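Local coordinates for protein nuclear RNA export factor 2 (Drosophila melanogaster, PDB 6MRK) that works in a complex with Piwi and Nxt1 that silences transposons cotranscriptionally in the ovary, and may take part in exporting mRNA from the nucleus, at residues A17-Y22 with I126-L131; L23-N28 with H33-Y38; D165-N168 with R174-R177; N70-N75 with V96-Q101. One frame throughout, in Å; residues are numbered along the deposited sequence.

In the fold
All four contacts lie in the NTF2-like domain of this nuclear export factor, a mixed beta sheet with helices packed against it. Helix 12-27 is shared by contact 1, where it lies over strand 123-135, and contact 2, where its end meets residues 33-38; their centres are 12 Å apart. Contact 4 joins the loop after helix 59-70 to helix 92-99, which also packs on contact 2. Along the chain, contacts 2 and 4 fall within the span closed by contact 1, and contact 3 follows, touching none of the others. Contacts 1, 2 and 4 thus pack helices and loops on the sheet, while contact 3 joins neighbouring strands 152-166 and 176-188 near one end of their hairpin.

Contact 1: residues A17-Y22 with I126-L131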
loop_
_atom_site.group_PDB
_atom_site.type_symbol
_atom_site.label_atom_id
_atom_site.label_comp_id
_atom_site.label_asym_id
_atom_site.label_seq_id
_atom_site.Cartn_x
_atom_site.Cartn_y
_atom_site.Cartn_z
ATOM N N ALA A 17 7.886 -16.797 -0.374
ATOM C CA ALA A 17 7.597 -17.427 0.931
ATOM C C ALA A 17 6.399 -16.734 1.582
ATOM O O ALA A 17 5.391 -17.416 1.814
ATOM C CB ALA A 17 8.814 -17.394 1.820
ATOM N N PHE A 18 6.496 -15.436 1.870
ATOM C CA PHE A 18 5.444 -14.704 2.616
ATOM C C PHE A 18 4.275 -14.376 1.684
ATOM O O PHE A 18 3.151 -14.779 1.985
ATOM C CB PHE A 18 5.997 -13.433 3.263
ATOM C CG PHE A 18 4.916 -12.456 3.647
ATOM C CD1 PHE A 18 3.927 -12.838 4.535
ATOM C CD2 PHE A 18 4.861 -11.184 3.089
ATOM C CE1 PHE A 18 2.917 -11.962 4.891
ATOM C CE2 PHE A 18 3.846 -10.307 3.436
ATOM C CZ PHE A 18 2.877 -10.701 4.335
ATOM N N LEU A 19 4.533 -13.623 0.618
ATOM C CA LEU A 19 3.493 -12.966 -0.216
ATOM C C LEU A 19 2.639 -14.052 -0.867
ATOM O O LEU A 19 1.412 -14.042 -0.705
ATOM C CB LEU A 19 4.181 -12.080 -1.260
ATOM C CG LEU A 19 3.334 -10.984 -1.900
ATOM C CD1 LEU A 19 2.589 -10.168 -0.859
ATOM C CD2 LEU A 19 4.217 -10.084 -2.747
ATOM N N GLU A 20 3.292 -15.011 -1.504
ATOM C CA GLU A 20 2.618 -16.064 -2.296
ATOM C C GLU A 20 2.017 -17.140 -1.381
ATOM O O GLU A 20 1.167 -17.868 -1.878
ATOM C CB GLU A 20 3.574 -16.627 -3.353
ATOM C CG GLU A 20 3.969 -15.589 -4.400
ATOM C CD GLU A 20 5.029 -15.997 -5.415
ATOM O OE1 GLU A 20 5.606 -15.081 -6.054
ATOM O OE2 GLU A 20 5.277 -17.217 -5.567
ATOM N N ASN A 21 2.378 -17.237 -0.106
ATOM C CA ASN A 21 1.664 -18.150 0.831
ATOM C C ASN A 21 0.470 -17.406 1.440
ATOM O O ASN A 21 -0.653 -17.944 1.418
ATOM C CB ASN A 21 2.580 -18.724 1.918
ATOM C CG ASN A 21 3.442 -19.863 1.413
ATOM O OD1 ASN A 21 3.035 -20.624 0.539
ATOM N ND2 ASN A 21 4.647 -19.984 1.934
ATOM N N TYR A 22 0.711 -16.210 1.970
ATOM C CA TYR A 22 -0.323 -15.303 2.531
ATOM C C TYR A 22 -1.471 -15.073 1.535
ATOM O O TYR A 22 -2.621 -15.158 1.940
ATOM C CB TYR A 22 0.272 -13.937 2.881
ATOM C CG TYR A 22 -0.795 -13.011 3.379
ATOM C CD1 TYR A 22 -1.659 -12.397 2.489
ATOM C CD2 TYR A 22 -1.033 -12.871 4.733
ATOM C CE1 TYR A 22 -2.706 -11.606 2.931
ATOM C CE2 TYR A 22 -2.073 -12.081 5.196
ATOM C CZ TYR A 22 -2.917 -11.442 4.292
ATOM O OH TYR A 22 -3.947 -10.639 4.713
ATOM N N ILE A 126 6.814 -4.427 1.993
ATOM C CA ILE A 126 6.659 -5.199 0.732
ATOM C C ILE A 126 5.296 -4.915 0.104
ATOM O O ILE A 126 4.282 -5.000 0.777
ATOM C CB ILE A 126 6.938 -6.691 0.979
ATOM C CG1 ILE A 126 6.269 -7.582 -0.061
ATOM C CG2 ILE A 126 6.548 -7.110 2.377
ATOM C CD1 ILE A 126 6.936 -8.931 -0.175
ATOM N N TYR A 127 5.314 -4.526 -1.157
ATOM C CA TYR A 127 4.117 -4.097 -1.906
ATOM C C TYR A 127 3.935 -5.081 -3.046
ATOM O O TYR A 127 4.928 -5.554 -3.570
ATOM C CB TYR A 127 4.255 -2.675 -2.459
ATOM C CG TYR A 127 4.606 -1.607 -1.457
ATOM C CD1 TYR A 127 4.205 -1.665 -0.133
ATOM C CD2 TYR A 127 5.327 -0.501 -1.844
ATOM C CE1 TYR A 127 4.507 -0.662 0.777
ATOM C CE2 TYR A 127 5.625 0.526 -0.956
ATOM C CZ TYR A 127 5.216 0.445 0.362
ATOM O OH TYR A 127 5.551 1.431 1.239
ATOM N N VAL A 128 2.697 -5.391 -3.383
ATOM C CA VAL A 128 2.365 -6.242 -4.555
ATOM C C VAL A 128 1.251 -5.523 -5.327
ATOM O O VAL A 128 0.355 -4.948 -4.696
ATOM C CB VAL A 128 1.989 -7.664 -4.098
ATOM C CG1 VAL A 128 0.661 -7.695 -3.369
ATOM C CG2 VAL A 128 1.965 -8.648 -5.243
ATOM N N ALA A 129 1.355 -5.468 -6.649
ATOM C CA ALA A 129 0.295 -4.971 -7.550
ATOM C C ALA A 129 -0.092 -6.137 -8.457
ATOM O O ALA A 129 0.815 -6.788 -9.033
ATOM C CB ALA A 129 0.801 -3.783 -8.337
ATOM N N GLY A 130 -1.374 -6.439 -8.561
ATOM C CA GLY A 130 -1.782 -7.589 -9.385
ATOM C C GLY A 130 -3.227 -7.523 -9.823
ATOM O O GLY A 130 -3.830 -6.423 -9.788
ATOM N N LEU A 131 -3.740 -8.679 -10.233
ATOM C CA LEU A 131 -5.121 -8.847 -10.710
ATOM C C LEU A 131 -5.687 -10.052 -9.970
ATOM O O LEU A 131 -4.965 -11.065 -9.826
ATOM C CB LEU A 131 -5.098 -9.047 -12.226
ATOM C CG LEU A 131 -6.437 -9.435 -12.848
ATOM C CD1 LEU A 131 -6.771 -8.548 -14.040
ATOM C CD2 LEU A 131 -6.459 -10.906 -13.250
#
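Leu19 supplies most of what helix 12-27 presents to Ile126 and Val128 of strand 123-135. Its CB leaves the backbone toward the strand, and with CG anti to the backbone N (chi1 -160°) the branch point continues that way, delivering both methyls to the sheet. CD1 lies 4.0 Å from Val128 CG1. CD2 has more neighbours: it is 3.6 Å from Val128 CB and 3.9 Å from Ile126 CD1, and so sits against both residues. The preceding residue, Phe18, adds a looser contact, its CE2 4.3 Å from Ile126 CG2, with the methyl approaching the ring obliquely.

The axes of the short segments cross at -46° and approach to 10.4 Å, a spacing that the leucine and valine side chains bridge. Ile126 and Val128 alternate with Tyr127, whose CB points away from the helix and whose side chain packs on an apolar side chain of the partner protein. From the neighbouring strand 152-166, Phe160 meets the Phe18 ring edge-to-face and also touches Leu19 and Ile126. Every touching side chain is apolar and buried, which implies that hydrophobic packing, without polar pairing across the segments, holds this helix on the sheet of the NTF2-like domain.

Contact 2: residues L23-N28 with H33-Y38; sequences LREFEN and HNLYKY
Leu35 pushes its two methyls between Glu25 and Phe26 at the end of helix 12-27, and the two neighbours meet it in different ways. The side chains of Glu25 and Leu35 run past each other in opposite directions, with Leu35 CD2 lying 3.8 Å from Glu25 CG. Phe26 instead crosses Leu35 at about a right angle: Leu35 CD1 stands 3.8 Å from Phe26 CD1, at the ring edge and near its plane.

A chi1 of -167° swings Glu25 CG to the side opposite its own N, and the extended chain beyond carries the carboxylate over to the 33-38 segment. There Glu25 OE2 is 3.4 Å from Asn34 CB, and the carboxylate plane is turned 57° from the Asn34 amide. The Tyr38 ring is steeper still, 77° from the carboxylate. Lys37 NZ remains 4.3 Å from Glu25 OE1, beyond a salt bridge, so any electrostatic attraction is probably modest.

Outside the pair, Arg32 makes a cation-pi contact with Phe26 and a hydrogen bond to its carbonyl oxygen, while Leu99 of helix 92-99 packs on the same side chain. The chain turns back after helix 12-27, so that a 3-10 segment (33-35) packs against the end of this helix in the NTF2-like domain.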
loop_
_atom_site.group_PDB
_atom_site.type_symbol
_atom_site.label_atom_id
_atom_site.label_comp_id
_atom_site.label_asym_id
_atom_site.label_seq_id
_atom_site.Cartn_x
_atom_site.Cartn_y
_atom_site.Cartn_z
ATOM N N LEU A 23 -1.169 -14.712 0.285
ATOM C CA LEU A 23 -2.186 -14.491 -0.779
ATOM C C LEU A 23 -2.975 -15.781 -1.006
ATOM O O LEU A 23 -4.210 -15.719 -1.018
ATOM C CB LEU A 23 -1.496 -14.033 -2.068
ATOM C CG LEU A 23 -1.504 -12.528 -2.326
ATOM C CD1 LEU A 23 -1.499 -11.728 -1.047
ATOM C CD2 LEU A 23 -0.327 -12.113 -3.176
ATOM N N ARG A 24 -2.301 -16.919 -1.177
ATOM C CA ARG A 24 -3.004 -18.201 -1.417
ATOM C C ARG A 24 -3.950 -18.496 -0.253
ATOM O O ARG A 24 -5.009 -19.056 -0.513
ATOM C CB ARG A 24 -2.019 -19.346 -1.631
ATOM C CG ARG A 24 -1.641 -19.543 -3.092
ATOM C CD ARG A 24 -0.385 -20.392 -3.228
ATOM N NE ARG A 24 0.213 -20.416 -4.568
ATOM C CZ ARG A 24 1.476 -20.086 -4.867
ATOM N NH1 ARG A 24 2.319 -19.678 -3.931
ATOM N NH2 ARG A 24 1.899 -20.175 -6.118
ATOM N N GLU A 25 -3.592 -18.138 0.976
ATOM C CA GLU A 25 -4.385 -18.506 2.174
ATOM C C GLU A 25 -5.509 -17.500 2.427
ATOM O O GLU A 25 -6.425 -17.850 3.188
ATOM C CB GLU A 25 -3.478 -18.587 3.389
ATOM C CG GLU A 25 -4.136 -19.247 4.581
ATOM C CD GLU A 25 -3.122 -19.797 5.577
ATOM O OE1 GLU A 25 -1.891 -19.648 5.329
ATOM O OE2 GLU A 25 -3.555 -20.370 6.598
ATOM N N PHE A 26 -5.431 -16.290 1.863
ATOM C CA PHE A 26 -6.517 -15.282 1.921
ATOM C C PHE A 26 -7.629 -15.748 0.985
ATOM O O PHE A 26 -8.800 -15.558 1.318
ATOM C CB PHE A 26 -6.015 -13.885 1.544
ATOM C CG PHE A 26 -7.083 -12.825 1.591
ATOM C CD1 PHE A 26 -7.423 -12.224 2.791
ATOM C CD2 PHE A 26 -7.775 -12.448 0.446
ATOM C CE1 PHE A 26 -8.425 -11.266 2.851
ATOM C CE2 PHE A 26 -8.768 -11.478 0.504
ATOM C CZ PHE A 26 -9.094 -10.894 1.709
ATOM N N GLU A 27 -7.242 -16.381 -0.125
ATOM C CA GLU A 27 -8.106 -16.746 -1.286
ATOM C C GLU A 27 -9.426 -17.352 -0.808
ATOM O O GLU A 27 -10.484 -16.726 -1.055
ATOM C CB GLU A 27 -7.360 -17.671 -2.260
ATOM C CG GLU A 27 -6.315 -16.919 -3.078
ATOM C CD GLU A 27 -5.862 -17.513 -4.400
ATOM O OE1 GLU A 27 -6.153 -18.700 -4.655
ATOM O OE2 GLU A 27 -5.207 -16.774 -5.172
ATOM N N ASN A 28 -9.377 -18.519 -0.168
ATOM C CA ASN A 28 -10.604 -19.227 0.282
ATOM C C ASN A 28 -11.045 -18.616 1.617
ATOM O O ASN A 28 -10.308 -18.756 2.616
ATOM C CB ASN A 28 -10.403 -20.743 0.321
ATOM C CG ASN A 28 -11.677 -21.500 0.626
ATOM O OD1 ASN A 28 -12.654 -20.918 1.085
ATOM N ND2 ASN A 28 -11.665 -22.797 0.379
ATOM N N HIS A 33 -9.757 -17.280 8.383
ATOM C CA HIS A 33 -9.537 -17.029 9.834
ATOM C C HIS A 33 -8.097 -17.398 10.237
ATOM O O HIS A 33 -7.605 -16.852 11.248
ATOM C CB HIS A 33 -10.560 -17.805 10.684
ATOM C CG HIS A 33 -10.523 -19.299 10.555
ATOM N ND1 HIS A 33 -11.080 -19.963 9.478
ATOM C CD2 HIS A 33 -10.036 -20.260 11.367
ATOM C CE1 HIS A 33 -10.922 -21.261 9.620
ATOM N NE2 HIS A 33 -10.285 -21.471 10.776
ATOM N N ASN A 34 -7.452 -18.302 9.491
ATOM C CA ASN A 34 -6.122 -18.869 9.832
ATOM C C ASN A 34 -5.015 -17.854 9.559
ATOM O O ASN A 34 -3.841 -18.211 9.750
ATOM C CB ASN A 34 -5.849 -20.169 9.075
ATOM C CG ASN A 34 -6.624 -21.332 9.649
ATOM O OD1 ASN A 34 -6.674 -21.502 10.867
ATOM N ND2 ASN A 34 -7.255 -22.109 8.781
ATOM N N LEU A 35 -5.363 -16.643 9.132
ATOM C CA LEU A 35 -4.384 -15.540 8.977
ATOM C C LEU A 35 -4.241 -14.822 10.313
ATOM O O LEU A 35 -3.496 -13.842 10.356
ATOM C CB LEU A 35 -4.852 -14.570 7.891
ATOM C CG LEU A 35 -5.130 -15.189 6.524
ATOM C CD1 LEU A 35 -5.844 -14.200 5.620
ATOM C CD2 LEU A 35 -3.846 -15.666 5.878
ATOM N N TYR A 36 -4.935 -15.288 11.352
ATOM C CA TYR A 36 -4.886 -14.670 12.702
ATOM C C TYR A 36 -3.421 -14.646 13.157
ATOM O O TYR A 36 -3.052 -13.723 13.900
ATOM C CB TYR A 36 -5.824 -15.385 13.689
ATOM C CG TYR A 36 -5.852 -14.772 15.070
ATOM C CD1 TYR A 36 -6.450 -13.539 15.306
ATOM C CD2 TYR A 36 -5.237 -15.406 16.140
ATOM C CE1 TYR A 36 -6.444 -12.962 16.566
ATOM C CE2 TYR A 36 -5.230 -14.848 17.409
ATOM C CZ TYR A 36 -5.828 -13.620 17.617
ATOM O OH TYR A 36 -5.824 -13.083 18.867
ATOM N N LYS A 37 -2.609 -15.595 12.673
ATOM C CA LYS A 37 -1.213 -15.817 13.137
ATOM C C LYS A 37 -0.302 -14.666 12.726
ATOM O O LYS A 37 0.677 -14.469 13.416
ATOM C CB LYS A 37 -0.627 -17.122 12.595
ATOM C CG LYS A 37 -0.675 -17.272 11.085
ATOM C CD LYS A 37 0.186 -18.390 10.539
ATOM C CE LYS A 37 -0.374 -18.972 9.259
ATOM N NZ LYS A 37 0.081 -20.364 9.064
ATOM N N TYR A 38 -0.570 -13.954 11.638
ATOM C CA TYR A 38 0.368 -12.912 11.134
ATOM C C TYR A 38 0.193 -11.610 11.903
ATOM O O TYR A 38 1.099 -10.777 11.882
ATOM C CB TYR A 38 0.138 -12.534 9.672
ATOM C CG TYR A 38 0.346 -13.639 8.677
ATOM C CD1 TYR A 38 1.611 -14.025 8.274
ATOM C CD2 TYR A 38 -0.736 -14.302 8.137
ATOM C CE1 TYR A 38 1.786 -15.052 7.359
ATOM C CE2 TYR A 38 -0.579 -15.327 7.224
ATOM C CZ TYR A 38 0.683 -15.691 6.825
ATOM O OH TYR A 38 0.799 -16.700 5.925
#

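Contact 3: residues D165-N168 with R174-R177; sequences DEAN and RARR
Asp165 and Arg177 form a hydrogen-bonded antiparallel pair in the beta hairpin of strands 152-166 and 176-188, close to where the strands give way to the connecting turn. Both backbone bonds of the pair are present: Asp165 N donates to Arg177 O at 3.1 Å, and Arg177 N returns a bond to Asp165 O at 2.7 Å. The next pair, Glu166 with Arg176, is non-hydrogen-bonded, with the two CA atoms 4.7 Å apart. A third bond runs from Ala167 N to Ala175 O over 2.7 Å. Its donor sits 39° out of the carbonyl plane, and with an N-H...O angle of 146° it is less straight than the bond from Arg177 N to Asp165 O, at 169°.

Among the charged side chains, Glu166 and Arg174 form a salt bridge, with Glu166 OE1 2.6 Å from Arg174 NH2. The two side chains cross at about a right angle. The Arg174 chain bends twice, at chi2 and again at chi3, which brings its guanidinium round to the carboxylate, and OE1 lies over one guanidinium face, although the exact placement of the carboxylate is doubtful. Arg176, on the same sheet face as Glu166, makes a cation-pi contact with Phe164.

The remaining contacts are between side chains at the end of the hairpin. Ala167 CB and Ala175 CB are 4.1 Å apart, and the Arg177 chain folds back to bring its guanidinium alongside Ala167. Ala167 CB rests over one face of that group, offset toward its rim and 4.0 Å from Arg177 NH1.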
loop_
_atom_site.group_PDB
_atom_site.type_symbol
_atom_site.label_atom_id
_atom_site.label_comp_id
_atom_site.label_asym_id
_atom_site.label_seq_id
_atom_site.Cartn_x
_atom_site.Cartn_y
_atom_site.Cartn_z
ATOM N N ASP A 165 10.568 -11.522 14.266
ATOM C CA ASP A 165 10.726 -11.861 15.704
ATOM C C ASP A 165 11.287 -13.275 15.805
ATOM O O ASP A 165 10.813 -14.138 15.034
ATOM C CB ASP A 165 9.391 -11.894 16.446
ATOM C CG ASP A 165 8.427 -10.781 16.088
ATOM O OD1 ASP A 165 8.748 -9.993 15.187
ATOM O OD2 ASP A 165 7.348 -10.724 16.712
ATOM N N GLU A 166 12.204 -13.534 16.741
ATOM C CA GLU A 166 12.782 -14.899 16.893
ATOM C C GLU A 166 11.647 -15.807 17.409
ATOM O O GLU A 166 11.064 -15.524 18.481
ATOM C CB GLU A 166 14.086 -14.918 17.714
ATOM C CG GLU A 166 15.266 -15.584 16.982
ATOM C CD GLU A 166 15.827 -14.860 15.744
ATOM O OE1 GLU A 166 16.630 -13.902 15.918
ATOM O OE2 GLU A 166 15.469 -15.244 14.590
ATOM N N ALA A 167 11.262 -16.787 16.592
ATOM C CA ALA A 167 10.297 -17.841 16.960
ATOM C C ALA A 167 10.972 -18.665 18.050
ATOM O O ALA A 167 12.208 -18.902 17.954
ATOM C CB ALA A 167 9.933 -18.678 15.761
ATOM N N ASN A 168 10.221 -19.026 19.069
ATOM C CA ASN A 168 10.790 -19.683 20.202
ATOM C C ASN A 168 10.303 -21.095 20.265
ATOM O O ASN A 168 9.645 -21.512 21.198
ATOM C CB ASN A 168 10.443 -18.941 21.464
ATOM C CG ASN A 168 11.389 -17.823 21.741
ATOM O OD1 ASN A 168 11.014 -16.807 22.304
ATOM N ND2 ASN A 168 12.626 -18.000 21.346
ATOM N N ARG A 174 17.885 -20.320 16.137
ATOM C CA ARG A 174 17.252 -19.020 15.775
ATOM C C ARG A 174 16.307 -19.283 14.588
ATOM O O ARG A 174 16.740 -19.973 13.624
ATOM C CB ARG A 174 18.306 -17.959 15.421
ATOM C CG ARG A 174 19.459 -17.831 16.413
ATOM C CD ARG A 174 19.247 -16.766 17.483
ATOM N NE ARG A 174 19.051 -15.459 16.863
ATOM C CZ ARG A 174 19.238 -14.272 17.450
ATOM N NH1 ARG A 174 19.647 -14.182 18.705
ATOM N NH2 ARG A 174 19.008 -13.162 16.764
ATOM N N ALA A 175 15.058 -18.817 14.673
ATOM C CA ALA A 175 14.080 -18.815 13.559
ATOM C C ALA A 175 13.303 -17.505 13.600
ATOM O O ALA A 175 13.122 -16.995 14.706
ATOM C CB ALA A 175 13.147 -19.994 13.676
ATOM N N ARG A 176 12.828 -17.024 12.453
ATOM C CA ARG A 176 12.038 -15.767 12.373
ATOM C C ARG A 176 10.562 -16.090 12.133
ATOM O O ARG A 176 10.249 -16.854 11.228
ATOM C CB ARG A 176 12.612 -14.850 11.292
ATOM C CG ARG A 176 13.639 -13.855 11.821
ATOM C CD ARG A 176 14.700 -13.504 10.795
ATOM N NE ARG A 176 14.150 -13.374 9.451
ATOM C CZ ARG A 176 14.727 -12.721 8.452
ATOM N NH1 ARG A 176 14.124 -12.671 7.278
ATOM N NH2 ARG A 176 15.886 -12.107 8.621
ATOM N N ARG A 177 9.699 -15.522 12.963
ATOM C CA ARG A 177 8.234 -15.475 12.744
ATOM C C ARG A 177 7.930 -14.109 12.118
ATOM O O ARG A 177 8.510 -13.082 12.563
ATOM C CB ARG A 177 7.501 -15.752 14.062
ATOM C CG ARG A 177 6.018 -15.402 14.053
ATOM C CD ARG A 177 5.120 -16.380 14.801
ATOM N NE ARG A 177 5.497 -16.619 16.194
ATOM C CZ ARG A 177 5.857 -17.799 16.711
ATOM N NH1 ARG A 177 5.901 -18.889 15.959
ATOM N NH2 ARG A 177 6.176 -17.880 17.992
#

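Contact 4: residues N70-N75 with V96-Q101; sequences NRHARN and VEILLQ
His72 and Ile98 form the centre of this contact, which joins a type I beta turn, Asn70 to Ala73, to helix 92-99 within the NTF2-like domain. The isoleucine makes a CH-pi contact over one face of the imidazole: Ile98 CG2 lies 4.2 Å from the centroid of the His72 ring and 15° off its normal. The second branch is also used, since Ile98 CD1 is 3.8 Å from His72 ND1. Beside them Gln101 crosses the histidine at about a right angle, with its CB 4.0 Å from His72 NE2.

Consistent with this placement, His72 CG stands opposite the carbonyl carbon (chi1 -59°), and the turn is closed by a 2.9 Å hydrogen bond from Ala73 N to Asn70 O. Gln101 N also bonds to Ile98 O (3.0 Å), a link between the two residues that meet the imidazole.

Further out, Phe89 of strand 89-90 touches both His72 and Ile98. Beyond the turn, Arg74 makes a salt bridge to an acidic side chain of the partner protein, which brings the loop to the heterodimer interface. On the imidazole face opposite Ile98, Arg71 CG lies 3.5 Å above the His72 ring plane, offset toward the rim.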
loop_
_atom_site.group_PDB
_atom_site.type_symbol
_atom_site.label_atom_id
_atom_site.label_comp_id
_atom_site.label_asym_id
_atom_site.label_seq_id
_atom_site.Cartn_x
_atom_site.Cartn_y
_atom_site.Cartn_z
ATOM N N ASN A 70 -16.414 -1.599 -0.477
ATOM C CA ASN A 70 -16.754 -0.178 -0.219
ATOM C C ASN A 70 -17.339 0.011 1.182
ATOM O O ASN A 70 -17.032 1.050 1.817
ATOM C CB ASN A 70 -17.736 0.374 -1.247
ATOM C CG ASN A 70 -17.016 1.158 -2.316
ATOM O OD1 ASN A 70 -16.334 2.137 -2.007
ATOM N ND2 ASN A 70 -17.137 0.728 -3.562
ATOM N N ARG A 71 -18.169 -0.916 1.654
ATOM C CA ARG A 71 -18.864 -0.727 2.956
ATOM C C ARG A 71 -17.835 -0.568 4.080
ATOM O O ARG A 71 -18.226 -0.092 5.153
ATOM C CB ARG A 71 -19.832 -1.868 3.279
ATOM C CG ARG A 71 -19.219 -3.258 3.237
ATOM C CD ARG A 71 -20.081 -4.230 4.005
ATOM N NE ARG A 71 -21.429 -4.273 3.437
ATOM C CZ ARG A 71 -22.045 -5.349 2.937
ATOM N NH1 ARG A 71 -21.459 -6.541 2.916
ATOM N NH2 ARG A 71 -23.275 -5.217 2.470
ATOM N N HIS A 72 -16.575 -0.929 3.840
ATOM C CA HIS A 72 -15.479 -0.877 4.839
ATOM C C HIS A 72 -14.407 0.133 4.436
ATOM O O HIS A 72 -13.449 0.319 5.230
ATOM C CB HIS A 72 -14.812 -2.247 4.952
ATOM C CG HIS A 72 -15.734 -3.348 5.345
ATOM N ND1 HIS A 72 -16.303 -3.408 6.606
ATOM C CD2 HIS A 72 -16.163 -4.432 4.666
ATOM C CE1 HIS A 72 -17.064 -4.479 6.681
ATOM N NE2 HIS A 72 -16.989 -5.126 5.502
ATOM N N ALA A 73 -14.522 0.732 3.246
ATOM C CA ALA A 73 -13.412 1.486 2.628
ATOM C C ALA A 73 -13.214 2.788 3.396
ATOM O O ALA A 73 -14.137 3.225 4.087
ATOM C CB ALA A 73 -13.655 1.713 1.163
ATOM N N ARG A 74 -12.007 3.322 3.300
ATOM C CA ARG A 74 -11.541 4.524 4.017
ATOM C C ARG A 74 -11.011 5.503 2.982
ATOM O O ARG A 74 -10.416 5.071 1.984
ATOM C CB ARG A 74 -10.440 4.131 4.997
ATOM C CG ARG A 74 -10.172 5.157 6.083
ATOM C CD ARG A 74 -8.812 4.920 6.703
ATOM N NE ARG A 74 -8.451 5.915 7.708
ATOM C CZ ARG A 74 -7.226 6.393 7.904
ATOM N NH1 ARG A 74 -6.223 5.991 7.143
ATOM N NH2 ARG A 74 -7.006 7.297 8.842
ATOM N N ASN A 75 -11.223 6.784 3.216
ATOM C CA ASN A 75 -10.725 7.825 2.295
ATOM C C ASN A 75 -10.767 9.159 3.043
ATOM O O ASN A 75 -11.838 9.520 3.564
ATOM C CB ASN A 75 -11.506 7.780 0.987
ATOM C CG ASN A 75 -10.964 8.725 -0.058
ATOM O OD1 ASN A 75 -10.007 9.463 0.180
ATOM N ND2 ASN A 75 -11.578 8.702 -1.225
ATOM N N VAL A 96 -9.070 -9.376 11.532
ATOM C CA VAL A 96 -9.486 -10.684 10.960
ATOM C C VAL A 96 -11.005 -10.648 10.799
ATOM O O VAL A 96 -11.516 -11.173 9.793
ATOM C CB VAL A 96 -8.983 -11.859 11.816
ATOM C CG1 VAL A 96 -9.252 -13.197 11.159
ATOM C CG2 VAL A 96 -7.498 -11.737 12.075
ATOM N N GLU A 97 -11.684 -9.988 11.730
ATOM C CA GLU A 97 -13.158 -9.769 11.722
ATOM C C GLU A 97 -13.585 -9.081 10.416
ATOM O O GLU A 97 -14.600 -9.496 9.872
ATOM C CB GLU A 97 -13.558 -9.001 12.990
ATOM C CG GLU A 97 -14.864 -8.224 12.904
ATOM C CD GLU A 97 -15.383 -7.651 14.220
ATOM O OE1 GLU A 97 -14.770 -7.924 15.275
ATOM O OE2 GLU A 97 -16.430 -6.959 14.191
ATOM N N ILE A 98 -12.859 -8.070 9.928
ATOM C CA ILE A 98 -13.213 -7.356 8.662
ATOM C C ILE A 98 -12.880 -8.280 7.494
ATOM O O ILE A 98 -13.692 -8.369 6.561
ATOM C CB ILE A 98 -12.496 -5.988 8.527
ATOM C CG1 ILE A 98 -13.003 -4.976 9.556
ATOM C CG2 ILE A 98 -12.631 -5.440 7.107
ATOM C CD1 ILE A 98 -14.520 -4.852 9.598
ATOM N N LEU A 99 -11.719 -8.924 7.564
ATOM C CA LEU A 99 -11.147 -9.750 6.478
ATOM C C LEU A 99 -12.075 -10.922 6.158
ATOM O O LEU A 99 -12.044 -11.394 5.010
ATOM C CB LEU A 99 -9.771 -10.249 6.926
ATOM C CG LEU A 99 -8.551 -9.553 6.315
ATOM C CD1 LEU A 99 -8.694 -8.046 6.278
ATOM C CD2 LEU A 99 -7.303 -9.934 7.076
ATOM N N LEU A 100 -12.848 -11.393 7.135
ATOM C CA LEU A 100 -13.741 -12.565 6.961
ATOM C C LEU A 100 -15.046 -12.166 6.273
ATOM O O LEU A 100 -15.819 -13.074 5.912
ATOM C CB LEU A 100 -14.012 -13.179 8.335
ATOM C CG LEU A 100 -12.849 -13.975 8.919
ATOM C CD1 LEU A 100 -13.274 -14.681 10.184
ATOM C CD2 LEU A 100 -12.340 -14.997 7.921
ATOM N N GLN A 101 -15.291 -10.867 6.123
ATOM C CA GLN A 101 -16.520 -10.324 5.500
ATOM C C GLN A 101 -16.280 -10.028 4.027
ATOM O O GLN A 101 -17.265 -9.711 3.328
ATOM C CB GLN A 101 -16.924 -9.023 6.171
ATOM C CG GLN A 101 -16.977 -9.150 7.677
ATOM C CD GLN A 101 -17.640 -7.951 8.290
ATOM O OE1 GLN A 101 -17.080 -7.291 9.156
ATOM N NE2 GLN A 101 -18.826 -7.628 7.812
#